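Local coordinates for protein CCMAN5 (Cellulosimicrobium cellulans, PDB 2XSG) that hydrolyses alpha-mannosidic bonds as a family 92 glycoside hydrolase and is used to bring about mannose-6-phosphate modification of yeast-produced human lysosomal enzymes, at residues P432-Q435 with R436-G439; A729-N733 with T734-Y738. One frame throughout, in Å; residues are numbered along the deposited sequence.

Contact 1: P432-Q435 with R436-G439; sequences PALQ and RLVG
Gly439 N donates to Gln435 O at 2.9 Å, the last of four successive i to i+4 backbone bonds in this final part of helix 427-438. Arg436, Leu437 and Val438 donate in the same way to Pro432, Ala433 and Leu434, with N-H...O angles from 152° to 163° over the four. Gly439, with phi at 80°, is the first residue to leave helical geometry, just past the helix end at Val438. Leu434 O, besides accepting from Val438 N at 3.0 Å, lies beside two aliphatic groups: Leu437 CB is 3.3 Å from Leu434 O, and Val438 CG2 is equally near it. The Arg436 side chain runs back along the helix and bends at chi3, which lays its guanidinium across the preceding turn. Ala433 CA and Pro432 O lie over the same face of the Arg436 guanidinium, both offset toward the rim; Arg436 NH2 also reaches Ala433 CB at 3.5 Å. Arg436 NH1 forms a salt bridge with Glu386 of helix 368-387, whose Phe382 touches Ala433, Leu434 and Leu437. The chemistry implies a helix whose regular backbone bonding runs up to Gly439, where positive phi breaks the geometry, with Arg436 folded back over its own turn and tied by charge to helix 368-387.

Contact 2: A729-N733 with T734-Y738; sequences ATFGN and TWVDY
A chi1 of 180° places the CG of Phe731 anti to its backbone N and extends the ring so that CZ meets Trp735 O and Val736 CG1, while Trp735, with chi1 at 61°, has CG between its backbone N and carbonyl carbon, which sets the indole beside the Asn733 amide. Phe731 CZ is 3.6 Å from Trp735 O, which lies at the edge of the phenyl ring and in its plane. Phe731 CZ also meets Val736 CG1 obliquely at 3.9 Å, the two side chains crossing at about a right angle. The Asn733 and Trp735 side chains lie alongside each other and point the same way, their amide and ring planes only 12° apart; Asn733 ND2 is over one face of the indole, offset toward the rim, and 4.2 Å from Trp735 CZ2. One water bridges the two residues, accepting from Asn733 ND2 at 3.0 Å and donating to Trp735 O at 2.7 Å. The polar ends of both side chains share a partner residue: Asn733 OD1 accepts from Ala763 N and Trp735 NE1 donates to Ala763 O. This is a short connection between two sheets, from edge strand 729-730 of a six-stranded mixed sheet to edge strand 735-737 of a three-stranded antiparallel one.

Both contacts are local and partly buried, and they share no element: their centres are 36 Å apart and their nearest atoms about 19 Å. Contact 1 is the end of a helix packed among helices 368-387, 409-418 and 455-474, whereas contact 2 is a connection between two beta-sheets, somewhat farther from the centre of the chain (29 Å against 24 Å). Contact 1 buries Ala433, Leu434 and Val438 and exposes Arg436; contact 2 buries Thr734 and Val736 and leaves Phe731, Asn733 and Trp735 partly exposed. Within the helix, regular backbone bonds join the segments directly; in the connection no direct hydrogen bond does, and a bridging water, a phenyl edge against a carbonyl, and an amide lying nearly parallel over an indole face take over.

Contact 1: P432-Q435 with R436-G439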
# COMPACT_ATOMS: atom_id res chain seq x y z
N PRO A 432 8.30 15.20 19.86
CA PRO A 432 8.53 16.53 19.29
C PRO A 432 8.66 16.54 17.76
O PRO A 432 8.26 17.52 17.12
CB PRO A 432 9.85 16.97 19.93
CG PRO A 432 10.48 15.69 20.39
CD PRO A 432 9.35 14.84 20.83
N ALA A 433 9.23 15.48 17.19
CA ALA A 433 9.29 15.36 15.73
C ALA A 433 7.90 15.16 15.12
O ALA A 433 7.63 15.64 14.03
CB ALA A 433 10.24 14.23 15.32
N LEU A 434 7.03 14.46 15.84
CA LEU A 434 5.65 14.31 15.41
C LEU A 434 4.92 15.66 15.52
O LEU A 434 4.12 15.99 14.63
CB LEU A 434 4.94 13.21 16.20
CG LEU A 434 5.31 11.75 15.91
CD1 LEU A 434 4.77 10.85 17.00
CD2 LEU A 434 4.80 11.31 14.56
N GLN A 435 5.21 16.44 16.56
CA GLN A 435 4.67 17.80 16.66
C GLN A 435 5.04 18.69 15.47
O GLN A 435 4.18 19.38 14.92
CB GLN A 435 5.07 18.47 17.99
CG GLN A 435 4.32 19.78 18.29
CD GLN A 435 2.94 19.57 18.91
OE1 GLN A 435 1.92 20.08 18.41
NE2 GLN A 435 2.89 18.83 20.01
N ARG A 436 6.31 18.66 15.05
CA ARG A 436 6.75 19.48 13.90
C ARG A 436 6.11 19.01 12.60
O ARG A 436 5.82 19.82 11.71
CB ARG A 436 8.28 19.48 13.75
CG ARG A 436 9.05 20.09 14.91
CD ARG A 436 10.55 20.22 14.55
NE ARG A 436 11.19 18.91 14.39
CZ ARG A 436 11.71 18.20 15.39
NH1 ARG A 436 11.66 18.68 16.64
NH2 ARG A 436 12.27 17.02 15.16
N LEU A 437 5.90 17.69 12.48
CA LEU A 437 5.21 17.11 11.34
C LEU A 437 3.80 17.69 11.21
O LEU A 437 3.40 18.16 10.15
CB LEU A 437 5.11 15.58 11.49
CG LEU A 437 4.32 14.89 10.37
CD1 LEU A 437 5.17 14.78 9.10
CD2 LEU A 437 3.84 13.52 10.80
N VAL A 438 3.07 17.66 12.32
CA VAL A 438 1.71 18.15 12.39
C VAL A 438 1.64 19.67 12.16
O VAL A 438 0.74 20.16 11.47
CB VAL A 438 1.03 17.70 13.71
CG1 VAL A 438 -0.35 18.34 13.89
CG2 VAL A 438 0.94 16.19 13.73
N GLY A 439 2.62 20.40 12.68
CA GLY A 439 2.70 21.84 12.51
C GLY A 439 1.76 22.52 13.48
O GLY A 439 0.94 21.85 14.13

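Contact 2: A729-N733 with T734-Y738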
# COMPACT_ATOMS: atom_id res chain seq x y z
N ALA A 729 -24.36 -14.57 23.02
CA ALA A 729 -25.33 -13.64 23.60
C ALA A 729 -25.77 -12.59 22.59
O ALA A 729 -24.96 -12.15 21.77
CB ALA A 729 -24.72 -12.95 24.85
N THR A 730 -27.05 -12.21 22.65
CA THR A 730 -27.63 -11.23 21.72
C THR A 730 -26.75 -9.99 21.63
O THR A 730 -26.36 -9.42 22.64
CB THR A 730 -29.06 -10.80 22.14
OG1 THR A 730 -29.87 -11.96 22.27
CG2 THR A 730 -29.70 -9.91 21.06
N PHE A 731 -26.42 -9.60 20.41
CA PHE A 731 -25.53 -8.49 20.15
C PHE A 731 -26.22 -7.48 19.22
O PHE A 731 -26.69 -7.85 18.14
CB PHE A 731 -24.24 -9.01 19.53
CG PHE A 731 -23.25 -7.95 19.21
CD1 PHE A 731 -22.69 -7.16 20.23
CD2 PHE A 731 -22.81 -7.76 17.91
CE1 PHE A 731 -21.75 -6.16 19.93
CE2 PHE A 731 -21.87 -6.79 17.60
CZ PHE A 731 -21.35 -5.97 18.62
N GLY A 732 -26.28 -6.22 19.64
CA GLY A 732 -27.01 -5.21 18.88
C GLY A 732 -26.24 -3.94 18.57
O GLY A 732 -26.85 -2.93 18.22
N ASN A 733 -24.92 -3.97 18.73
CA ASN A 733 -24.08 -2.82 18.38
C ASN A 733 -23.53 -2.99 16.98
O ASN A 733 -23.30 -4.11 16.54
CB ASN A 733 -22.93 -2.62 19.39
CG ASN A 733 -23.42 -2.23 20.78
OD1 ASN A 733 -24.57 -1.86 20.98
ND2 ASN A 733 -22.53 -2.33 21.74
N THR A 734 -23.31 -1.87 16.29
CA THR A 734 -22.81 -1.87 14.92
C THR A 734 -21.30 -1.54 14.86
O THR A 734 -20.76 -1.18 13.81
CB THR A 734 -23.65 -0.93 14.03
OG1 THR A 734 -23.84 0.33 14.70
CG2 THR A 734 -25.03 -1.57 13.71
N TRP A 735 -20.65 -1.69 16.01
CA TRP A 735 -19.20 -1.55 16.16
C TRP A 735 -18.71 -2.57 17.18
O TRP A 735 -19.45 -2.96 18.09
CB TRP A 735 -18.83 -0.13 16.63
CG TRP A 735 -19.42 0.25 17.97
CD1 TRP A 735 -20.62 0.86 18.20
CD2 TRP A 735 -18.83 0.03 19.27
NE1 TRP A 735 -20.82 1.04 19.55
CE2 TRP A 735 -19.74 0.53 20.23
CE3 TRP A 735 -17.63 -0.55 19.72
CZ2 TRP A 735 -19.48 0.49 21.62
CZ3 TRP A 735 -17.37 -0.59 21.09
CH2 TRP A 735 -18.30 -0.08 22.02
N VAL A 736 -17.46 -3.01 17.03
CA VAL A 736 -16.84 -3.87 18.03
C VAL A 736 -15.46 -3.33 18.41
O VAL A 736 -14.79 -2.66 17.60
CB VAL A 736 -16.71 -5.36 17.56
CG1 VAL A 736 -17.93 -5.82 16.77
CG2 VAL A 736 -15.47 -5.54 16.73
N ASP A 737 -15.04 -3.62 19.64
CA ASP A 737 -13.72 -3.20 20.10
C ASP A 737 -12.64 -4.15 19.61
O ASP A 737 -12.87 -5.37 19.49
CB ASP A 737 -13.66 -3.10 21.61
CG ASP A 737 -12.57 -2.14 22.06
OD1 ASP A 737 -11.52 -2.62 22.56
OD2 ASP A 737 -12.77 -0.90 21.87
N TYR A 738 -11.47 -3.58 19.34
CA TYR A 738 -10.28 -4.36 18.98
C TYR A 738 -10.01 -5.51 19.97
O TYR A 738 -9.69 -6.64 19.56
CB TYR A 738 -9.07 -3.44 18.90
CG TYR A 738 -7.76 -4.13 18.58
CD1 TYR A 738 -7.46 -4.51 17.28
CD2 TYR A 738 -6.81 -4.38 19.59
CE1 TYR A 738 -6.24 -5.13 16.98
CE2 TYR A 738 -5.60 -5.00 19.31
CZ TYR A 738 -5.32 -5.37 18.00
OH TYR A 738 -4.13 -5.99 17.71
O HOH W 1 -19.83 -3.26 20.72